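Local coordinates for protein thioesterase (Streptomyces coelicolor, PDB 3QMW) that probably hydrolyses thioesters as an alpha/beta-hydrolase-fold thioesterase of the prodiginine biosynthetic pathway, at residues P198-D211 / Y225-H239. Residues are numbered along the deposited sequence; the frame is centred on the assembly and turned at random.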
ATOM      1  N   PRO D 198      29.852  -5.225   4.659  1.00 64.34           N
ATOM      2  CA  PRO D 198      28.475  -4.921   4.262  1.00 64.09           C
ATOM      3  C   PRO D 198      27.571  -6.152   4.246  1.00 63.76           C
ATOM      4  O   PRO D 198      28.047  -7.276   4.147  1.00 63.24           O
ATOM      5  CB  PRO D 198      28.639  -4.344   2.849  1.00 64.18           C
ATOM      6  CG  PRO D 198      29.849  -5.026   2.307  1.00 64.31           C
ATOM      7  CD  PRO D 198      30.755  -5.302   3.492  1.00 64.36           C
ATOM      8  N   LEU D 199      26.268  -5.914   4.350  1.00 63.91           N
ATOM      9  CA  LEU D 199      25.261  -6.975   4.329  1.00 63.99           C
ATOM     10  C   LEU D 199      24.887  -7.384   2.896  1.00 64.01           C
ATOM     11  O   LEU D 199      24.896  -6.553   1.981  1.00 64.12           O
ATOM     12  CB  LEU D 199      24.013  -6.504   5.071  1.00 64.03           C
ATOM     13  CG  LEU D 199      24.120  -6.499   6.599  1.00 64.04           C
ATOM     14  CD1 LEU D 199      23.072  -5.568   7.213  1.00 63.86           C
ATOM     15  CD2 LEU D 199      23.991  -7.924   7.164  1.00 63.74           C
ATOM     16  N   ASP D 200      24.551  -8.659   2.703  1.00 63.65           N
ATOM     17  CA  ASP D 200      24.199  -9.157   1.368  1.00 63.36           C
ATOM     18  C   ASP D 200      22.712  -8.983   1.025  1.00 62.68           C
ATOM     19  O   ASP D 200      22.338  -9.054  -0.155  1.00 62.64           O
ATOM     20  CB  ASP D 200      24.603 -10.629   1.212  1.00 63.63           C
ATOM     21  CG  ASP D 200      26.115 -10.836   1.260  1.00 64.51           C
ATOM     22  OD1 ASP D 200      26.867  -9.910   0.866  1.00 64.20           O
ATOM     23  OD2 ASP D 200      26.547 -11.938   1.682  1.00 65.37           O
ATOM     24  N   CYS D 201      21.871  -8.767   2.039  1.00 61.68           N
ATOM     25  CA  CYS D 201      20.432  -8.579   1.812  1.00 60.84           C
ATOM     26  C   CYS D 201      20.148  -7.190   1.227  1.00 59.75           C
ATOM     27  O   CYS D 201      20.965  -6.272   1.377  1.00 59.35           O
ATOM     28  CB  CYS D 201      19.626  -8.781   3.106  1.00 60.98           C
ATOM     29  SG  CYS D 201      19.644  -7.359   4.236  1.00 61.17           S
ATOM     30  N   PRO D 202      18.997  -7.041   0.545  1.00 58.25           N
ATOM     31  CA  PRO D 202      18.614  -5.771  -0.054  1.00 57.41           C
ATOM     32  C   PRO D 202      17.973  -4.824   0.953  1.00 56.45           C
ATOM     33  O   PRO D 202      17.231  -5.254   1.834  1.00 56.23           O
ATOM     34  CB  PRO D 202      17.619  -6.188  -1.136  1.00 57.42           C
ATOM     35  CG  PRO D 202      16.995  -7.410  -0.613  1.00 57.75           C
ATOM     36  CD  PRO D 202      18.036  -8.108   0.215  1.00 58.22           C
ATOM     37  N   THR D 203      18.257  -3.540   0.790  1.00 55.41           N
ATOM     38  CA  THR D 203      17.934  -2.535   1.783  1.00 54.59           C
ATOM     39  C   THR D 203      17.121  -1.412   1.167  1.00 54.00           C
ATOM     40  O   THR D 203      17.431  -0.950   0.076  1.00 53.97           O
ATOM     41  CB  THR D 203      19.238  -1.966   2.390  1.00 54.53           C
ATOM     42  OG1 THR D 203      19.819  -2.952   3.243  1.00 53.89           O
ATOM     43  CG2 THR D 203      18.989  -0.690   3.191  1.00 54.22           C
ATOM     44  N   THR D 204      16.081  -0.978   1.874  1.00 53.18           N
ATOM     45  CA  THR D 204      15.294   0.170   1.460  1.00 52.58           C
ATOM     46  C   THR D 204      15.221   1.182   2.601  1.00 52.27           C
ATOM     47  O   THR D 204      14.878   0.827   3.726  1.00 52.09           O
ATOM     48  CB  THR D 204      13.880  -0.240   1.060  1.00 52.71           C
ATOM     49  OG1 THR D 204      13.919  -1.481   0.341  1.00 51.96           O
ATOM     50  CG2 THR D 204      13.237   0.856   0.205  1.00 52.44           C
ATOM     51  N   ALA D 205      15.548   2.439   2.305  1.00 51.79           N
ATOM     52  CA  ALA D 205      15.615   3.477   3.319  1.00 51.56           C
ATOM     53  C   ALA D 205      14.684   4.638   2.989  1.00 51.33           C
ATOM     54  O   ALA D 205      14.633   5.097   1.852  1.00 51.23           O
ATOM     55  CB  ALA D 205      17.042   3.974   3.475  1.00 51.71           C
ATOM     56  N   PHE D 206      13.969   5.120   4.003  1.00 50.79           N
ATOM     57  CA  PHE D 206      13.007   6.182   3.822  1.00 50.55           C
ATOM     58  C   PHE D 206      13.474   7.452   4.482  1.00 50.56           C
ATOM     59  O   PHE D 206      13.769   7.470   5.672  1.00 50.89           O
ATOM     60  CB  PHE D 206      11.664   5.784   4.407  1.00 50.40           C
ATOM     61  CG  PHE D 206      11.090   4.559   3.795  1.00 49.63           C
ATOM     62  CD1 PHE D 206      10.178   4.653   2.747  1.00 49.13           C
ATOM     63  CD2 PHE D 206      11.459   3.306   4.251  1.00 48.23           C
ATOM     64  CE1 PHE D 206       9.635   3.504   2.170  1.00 48.22           C
ATOM     65  CE2 PHE D 206      10.925   2.154   3.672  1.00 48.61           C
ATOM     66  CZ  PHE D 206      10.014   2.256   2.632  1.00 47.74           C
ATOM     67  N   SER D 207      13.537   8.516   3.694  1.00 50.71           N
ATOM     68  CA  SER D 207      13.806   9.843   4.205  1.00 50.65           C
ATOM     69  C   SER D 207      12.483  10.571   4.294  1.00 50.94           C
ATOM     70  O   SER D 207      11.472  10.085   3.793  1.00 50.51           O
ATOM     71  CB  SER D 207      14.777  10.580   3.288  1.00 50.58           C
ATOM     72  OG  SER D 207      14.432  10.397   1.922  1.00 50.84           O
ATOM     73  N   ALA D 208      12.504  11.723   4.957  1.00 51.54           N
ATOM     74  CA  ALA D 208      11.345  12.591   5.088  1.00 52.05           C
ATOM     75  C   ALA D 208      11.811  14.029   4.858  1.00 52.86           C
ATOM     76  O   ALA D 208      12.892  14.405   5.289  1.00 52.74           O
ATOM     77  CB  ALA D 208      10.722  12.431   6.462  1.00 51.85           C
ATOM     78  N   ALA D 209      11.049  14.806   4.141  1.00 54.11           N
ATOM     79  CA  ALA D 209      11.457  16.142   3.802  1.00 54.94           C
ATOM     80  C   ALA D 209      11.607  17.098   4.966  1.00 55.76           C
ATOM     81  O   ALA D 209      12.458  17.958   4.964  1.00 55.62           O
ATOM     82  CB  ALA D 209      10.549  16.681   2.818  1.00 54.99           C
ATOM     83  N   ALA D 210      10.740  16.961   5.944  1.00 56.75           N
ATOM     84  CA  ALA D 210      10.675  17.878   7.060  1.00 57.53           C
ATOM     85  C   ALA D 210      11.413  17.351   8.267  1.00 58.33           C
ATOM     86  O   ALA D 210      11.059  17.664   9.379  1.00 58.42           O
ATOM     87  CB  ALA D 210       9.267  18.155   7.409  1.00 57.29           C
ATOM     88  N   ASP D 211      12.380  16.481   8.030  1.00 59.20           N
ATOM     89  CA  ASP D 211      13.161  15.858   9.075  1.00 59.81           C
ATOM     90  C   ASP D 211      14.624  16.281   9.089  1.00 60.31           C
ATOM     91  O   ASP D 211      15.349  16.010   8.175  1.00 60.45           O
ATOM     92  CB  ASP D 211      13.099  14.369   8.820  1.00 59.77           C
ATOM     93  CG  ASP D 211      13.748  13.591   9.862  1.00 60.30           C
ATOM     94  OD1 ASP D 211      14.049  14.168  10.892  1.00 60.72           O
ATOM     95  OD2 ASP D 211      13.952  12.393   9.662  1.00 60.92           O
ATOM     96  N   TYR D 225      26.280   0.136   3.080  1.00 56.22           N
ATOM     97  CA  TYR D 225      26.059  -0.837   4.162  1.00 56.04           C
ATOM     98  C   TYR D 225      25.508  -2.170   3.668  1.00 56.47           C
ATOM     99  O   TYR D 225      25.340  -3.094   4.463  1.00 56.25           O
ATOM    100  CB  TYR D 225      25.158  -0.261   5.263  1.00 55.59           C
ATOM    101  CG  TYR D 225      25.913   0.627   6.211  1.00 54.03           C
ATOM    102  CD1 TYR D 225      26.083   1.980   5.946  1.00 52.98           C
ATOM    103  CD2 TYR D 225      26.490   0.103   7.365  1.00 53.52           C
ATOM    104  CE1 TYR D 225      26.803   2.799   6.817  1.00 52.67           C
ATOM    105  CE2 TYR D 225      27.208   0.912   8.248  1.00 52.29           C
ATOM    106  CZ  TYR D 225      27.364   2.254   7.964  1.00 52.18           C
ATOM    107  OH  TYR D 225      28.077   3.056   8.817  1.00 51.11           O
ATOM    108  N   THR D 226      25.239  -2.277   2.367  1.00 57.21           N
ATOM    109  CA  THR D 226      24.785  -3.540   1.796  1.00 57.86           C
ATOM    110  C   THR D 226      25.296  -3.805   0.365  1.00 58.74           C
ATOM    111  O   THR D 226      25.591  -2.872  -0.404  1.00 58.89           O
ATOM    112  CB  THR D 226      23.251  -3.624   1.805  1.00 57.74           C
ATOM    113  OG1 THR D 226      22.848  -4.985   1.621  1.00 58.05           O
ATOM    114  CG2 THR D 226      22.654  -2.757   0.715  1.00 57.06           C
ATOM    115  N   THR D 227      25.377  -5.092   0.022  1.00 59.26           N
ATOM    116  CA  THR D 227      25.836  -5.540  -1.292  1.00 59.76           C
ATOM    117  C   THR D 227      24.684  -5.684  -2.286  1.00 60.16           C
ATOM    118  O   THR D 227      24.878  -5.516  -3.492  1.00 60.28           O
ATOM    119  CB  THR D 227      26.526  -6.912  -1.206  1.00 59.89           C
ATOM    120  OG1 THR D 227      25.544  -7.959  -1.313  1.00 59.96           O
ATOM    121  CG2 THR D 227      27.324  -7.041   0.106  1.00 60.08           C
ATOM    122  N   GLY D 228      23.501  -6.027  -1.777  1.00 60.53           N
ATOM    123  CA  GLY D 228      22.303  -6.202  -2.603  1.00 60.81           C
ATOM    124  C   GLY D 228      21.698  -4.893  -3.087  1.00 60.98           C
ATOM    125  O   GLY D 228      22.336  -3.833  -3.016  1.00 61.27           O
ATOM    126  N   SER D 229      20.459  -4.965  -3.571  1.00 60.95           N
ATOM    127  CA  SER D 229      19.788  -3.807  -4.159  1.00 61.00           C
ATOM    128  C   SER D 229      19.421  -2.762  -3.114  1.00 60.76           C
ATOM    129  O   SER D 229      18.856  -3.093  -2.070  1.00 60.74           O
ATOM    130  CB  SER D 229      18.520  -4.249  -4.890  1.00 61.22           C
ATOM    131  OG  SER D 229      17.683  -5.015  -4.034  1.00 61.84           O
ATOM    132  N   PHE D 230      19.730  -1.503  -3.416  1.00 60.48           N
ATOM    133  CA  PHE D 230      19.416  -0.395  -2.536  1.00 60.34           C
ATOM    134  C   PHE D 230      18.513   0.653  -3.183  1.00 60.24           C
ATOM    135  O   PHE D 230      18.823   1.173  -4.257  1.00 60.47           O
ATOM    136  CB  PHE D 230      20.686   0.291  -2.070  1.00 60.28           C
ATOM    137  CG  PHE D 230      20.435   1.386  -1.086  1.00 60.79           C
ATOM    138  CD1 PHE D 230      19.999   1.085   0.200  1.00 61.12           C
ATOM    139  CD2 PHE D 230      20.607   2.714  -1.443  1.00 60.97           C
ATOM    140  CE1 PHE D 230      19.763   2.088   1.117  1.00 61.65           C
ATOM    141  CE2 PHE D 230      20.370   3.730  -0.531  1.00 61.58           C
ATOM    142  CZ  PHE D 230      19.949   3.419   0.753  1.00 61.69           C
ATOM    143  N   LEU D 231      17.410   0.969  -2.503  1.00 59.86           N
ATOM    144  CA  LEU D 231      16.493   2.013  -2.926  1.00 59.67           C
ATOM    145  C   LEU D 231      16.283   2.995  -1.792  1.00 59.48           C
ATOM    146  O   LEU D 231      16.032   2.593  -0.657  1.00 59.66           O
ATOM    147  CB  LEU D 231      15.139   1.415  -3.294  1.00 59.79           C
ATOM    148  CG  LEU D 231      15.057   0.622  -4.598  1.00 60.57           C
ATOM    149  CD1 LEU D 231      13.777  -0.207  -4.617  1.00 61.30           C
ATOM    150  CD2 LEU D 231      15.138   1.547  -5.812  1.00 60.68           C
ATOM    151  N   ARG D 232      16.380   4.282  -2.094  1.00 59.05           N
ATOM    152  CA  ARG D 232      15.959   5.298  -1.157  1.00 58.79           C
ATOM    153  C   ARG D 232      14.665   5.914  -1.658  1.00 58.55           C
ATOM    154  O   ARG D 232      14.676   6.721  -2.591  1.00 58.56           O
ATOM    155  CB  ARG D 232      17.027   6.377  -0.973  1.00 58.74           C
ATOM    156  CG  ARG D 232      16.611   7.455   0.020  1.00 58.86           C
ATOM    157  CD  ARG D 232      17.772   8.327   0.426  1.00 59.68           C
ATOM    158  NE  ARG D 232      18.443   8.913  -0.734  1.00 60.62           N
ATOM    159  CZ  ARG D 232      17.985   9.943  -1.445  1.00 60.91           C
ATOM    160  NH1 ARG D 232      16.839  10.537  -1.131  1.00 61.13           N
ATOM    161  NH2 ARG D 232      18.688  10.384  -2.483  1.00 61.15           N
ATOM    162  N   ARG D 233      13.553   5.522  -1.043  1.00 58.25           N
ATOM    163  CA  ARG D 233      12.294   6.228  -1.233  1.00 58.03           C
ATOM    164  C   ARG D 233      12.376   7.502  -0.422  1.00 57.62           C
ATOM    165  O   ARG D 233      13.068   7.555   0.588  1.00 57.69           O
ATOM    166  CB  ARG D 233      11.104   5.398  -0.772  1.00 58.11           C
ATOM    167  CG  ARG D 233      11.049   3.994  -1.349  1.00 58.89           C
ATOM    168  CD  ARG D 233      11.130   3.994  -2.859  1.00 59.79           C
ATOM    169  NE  ARG D 233      10.796   2.677  -3.400  1.00 61.11           N
ATOM    170  CZ  ARG D 233      10.771   2.371  -4.696  1.00 61.02           C
ATOM    171  NH1 ARG D 233      11.065   3.286  -5.612  1.00 61.39           N
ATOM    172  NH2 ARG D 233      10.454   1.139  -5.077  1.00 60.73           N
ATOM    173  N   HIS D 234      11.684   8.533  -0.882  1.00 57.28           N
ATOM    174  CA  HIS D 234      11.693   9.824  -0.214  1.00 56.95           C
ATOM    175  C   HIS D 234      10.256  10.264   0.014  1.00 56.65           C
ATOM    176  O   HIS D 234       9.516  10.503  -0.939  1.00 56.80           O
ATOM    177  CB  HIS D 234      12.436  10.863  -1.047  1.00 56.90           C
ATOM    178  CG  HIS D 234      12.623  12.169  -0.345  1.00 56.46           C
ATOM    179  ND1 HIS D 234      13.419  12.302   0.771  1.00 55.94           N
ATOM    180  CD2 HIS D 234      12.122  13.398  -0.600  1.00 56.07           C
ATOM    181  CE1 HIS D 234      13.399  13.559   1.175  1.00 55.73           C
ATOM    182  NE2 HIS D 234      12.623  14.246   0.358  1.00 55.97           N
ATOM    183  N   LEU D 235       9.880  10.365   1.286  1.00 55.94           N
ATOM    184  CA  LEU D 235       8.524  10.672   1.684  1.00 55.16           C
ATOM    185  C   LEU D 235       8.429  12.111   2.167  1.00 54.84           C
ATOM    186  O   LEU D 235       9.441  12.739   2.452  1.00 54.63           O
ATOM    187  CB  LEU D 235       8.102   9.711   2.792  1.00 55.03           C
ATOM    188  CG  LEU D 235       7.805   8.312   2.277  1.00 54.04           C
ATOM    189  CD1 LEU D 235       7.803   7.318   3.399  1.00 53.34           C
ATOM    190  CD2 LEU D 235       6.470   8.339   1.571  1.00 54.35           C
ATOM    191  N   PRO D 236       7.206  12.650   2.241  1.00 54.65           N
ATOM    192  CA  PRO D 236       7.022  13.980   2.802  1.00 54.52           C
ATOM    193  C   PRO D 236       6.670  13.894   4.278  1.00 54.43           C
ATOM    194  O   PRO D 236       6.093  12.900   4.732  1.00 54.45           O
ATOM    195  CB  PRO D 236       5.840  14.519   2.004  1.00 54.50           C
ATOM    196  CG  PRO D 236       4.986  13.291   1.767  1.00 54.52           C
ATOM    197  CD  PRO D 236       5.942  12.104   1.710  1.00 54.60           C
ATOM    198  N   GLY D 237       7.011  14.932   5.025  1.00 54.50           N
ATOM    199  CA  GLY D 237       6.685  14.986   6.449  1.00 54.43           C
ATOM    200  C   GLY D 237       7.916  14.932   7.331  1.00 54.26           C
ATOM    201  O   GLY D 237       9.042  15.137   6.864  1.00 54.16           O
ATOM    202  N   ASN D 238       7.689  14.632   8.609  1.00 54.13           N
ATOM    203  CA  ASN D 238       8.693  14.841   9.643  1.00 53.85           C
ATOM    204  C   ASN D 238       9.230  13.538  10.232  1.00 53.95           C
ATOM    205  O   ASN D 238       8.859  12.449   9.805  1.00 53.64           O
ATOM    206  CB  ASN D 238       8.129  15.786  10.724  1.00 53.70           C
ATOM    207  CG  ASN D 238       6.930  15.207  11.473  1.00 53.29           C
ATOM    208  OD1 ASN D 238       6.768  13.991  11.591  1.00 52.57           O
ATOM    209  ND2 ASN D 238       6.094  16.095  12.005  1.00 52.86           N
ATOM    210  N   HIS D 239      10.123  13.662  11.205  1.00 54.21           N
ATOM    211  CA  HIS D 239      10.716  12.510  11.878  1.00 54.68           C
ATOM    212  C   HIS D 239       9.662  11.555  12.454  1.00 54.77           C
ATOM    213  O   HIS D 239       9.926  10.363  12.586  1.00 54.56           O
ATOM    214  CB  HIS D 239      11.645  13.002  12.999  1.00 54.88           C
ATOM    215  CG  HIS D 239      12.553  11.948  13.550  1.00 55.57           C
ATOM    216  ND1 HIS D 239      13.852  11.789  13.119  1.00 56.62           N
ATOM    217  CD2 HIS D 239      12.357  11.016  14.514  1.00 56.57           C
ATOM    218  CE1 HIS D 239      14.417  10.800  13.790  1.00 56.91           C
ATOM    219  NE2 HIS D 239      13.531  10.310  14.639  1.00 56.90           N
TER
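In the loops that follow the C-terminal ends of two neighbouring parallel strands in an alpha/beta hydrolase, H239 meets D211 in what is probably the His-Asp part of a Ser-His-Asp triad. H239 ND1 donates to D211 OD1 at 3.3 Å, a long bond; the carboxylate oxygen lies in the ring plane, and ND1 comes from its syn side but tilted 28° out of the carboxylate plane. Carboxylate and imidazole are turned 81° apart, and NE2 on the far side of the ring is hydrogen-bonded to S105 OG. With CG anti to the backbone N (chi1 -175°), D211 swings its carboxylate back to the histidine. An asparagine here would probably cost ND1 a dependable acceptor, because its NH2 could turn to face the ring, and leave the imidazole less firmly held toward S105. Leading up to the pair, 203-208 and 230-235 join through backbone hydrogen bonds from A205 N to L231 O (3.0 Å) and L235 N to S207 O (3.0 Å); A210 N, in the type I turn A208-D211, reaches G237 O at 2.7 Å. F206 lays CD1 alongside L235 CD1 (3.6 Å), while on the opposite face of the sheet F230 CZ packs on A205 CB (4.0 Å). Strand 230-235 forms one margin of the sheet, strand 129-132 flanks 203-208, helix 246-258 packs against F206 and L235, and helix 216-220 against A205 and S207.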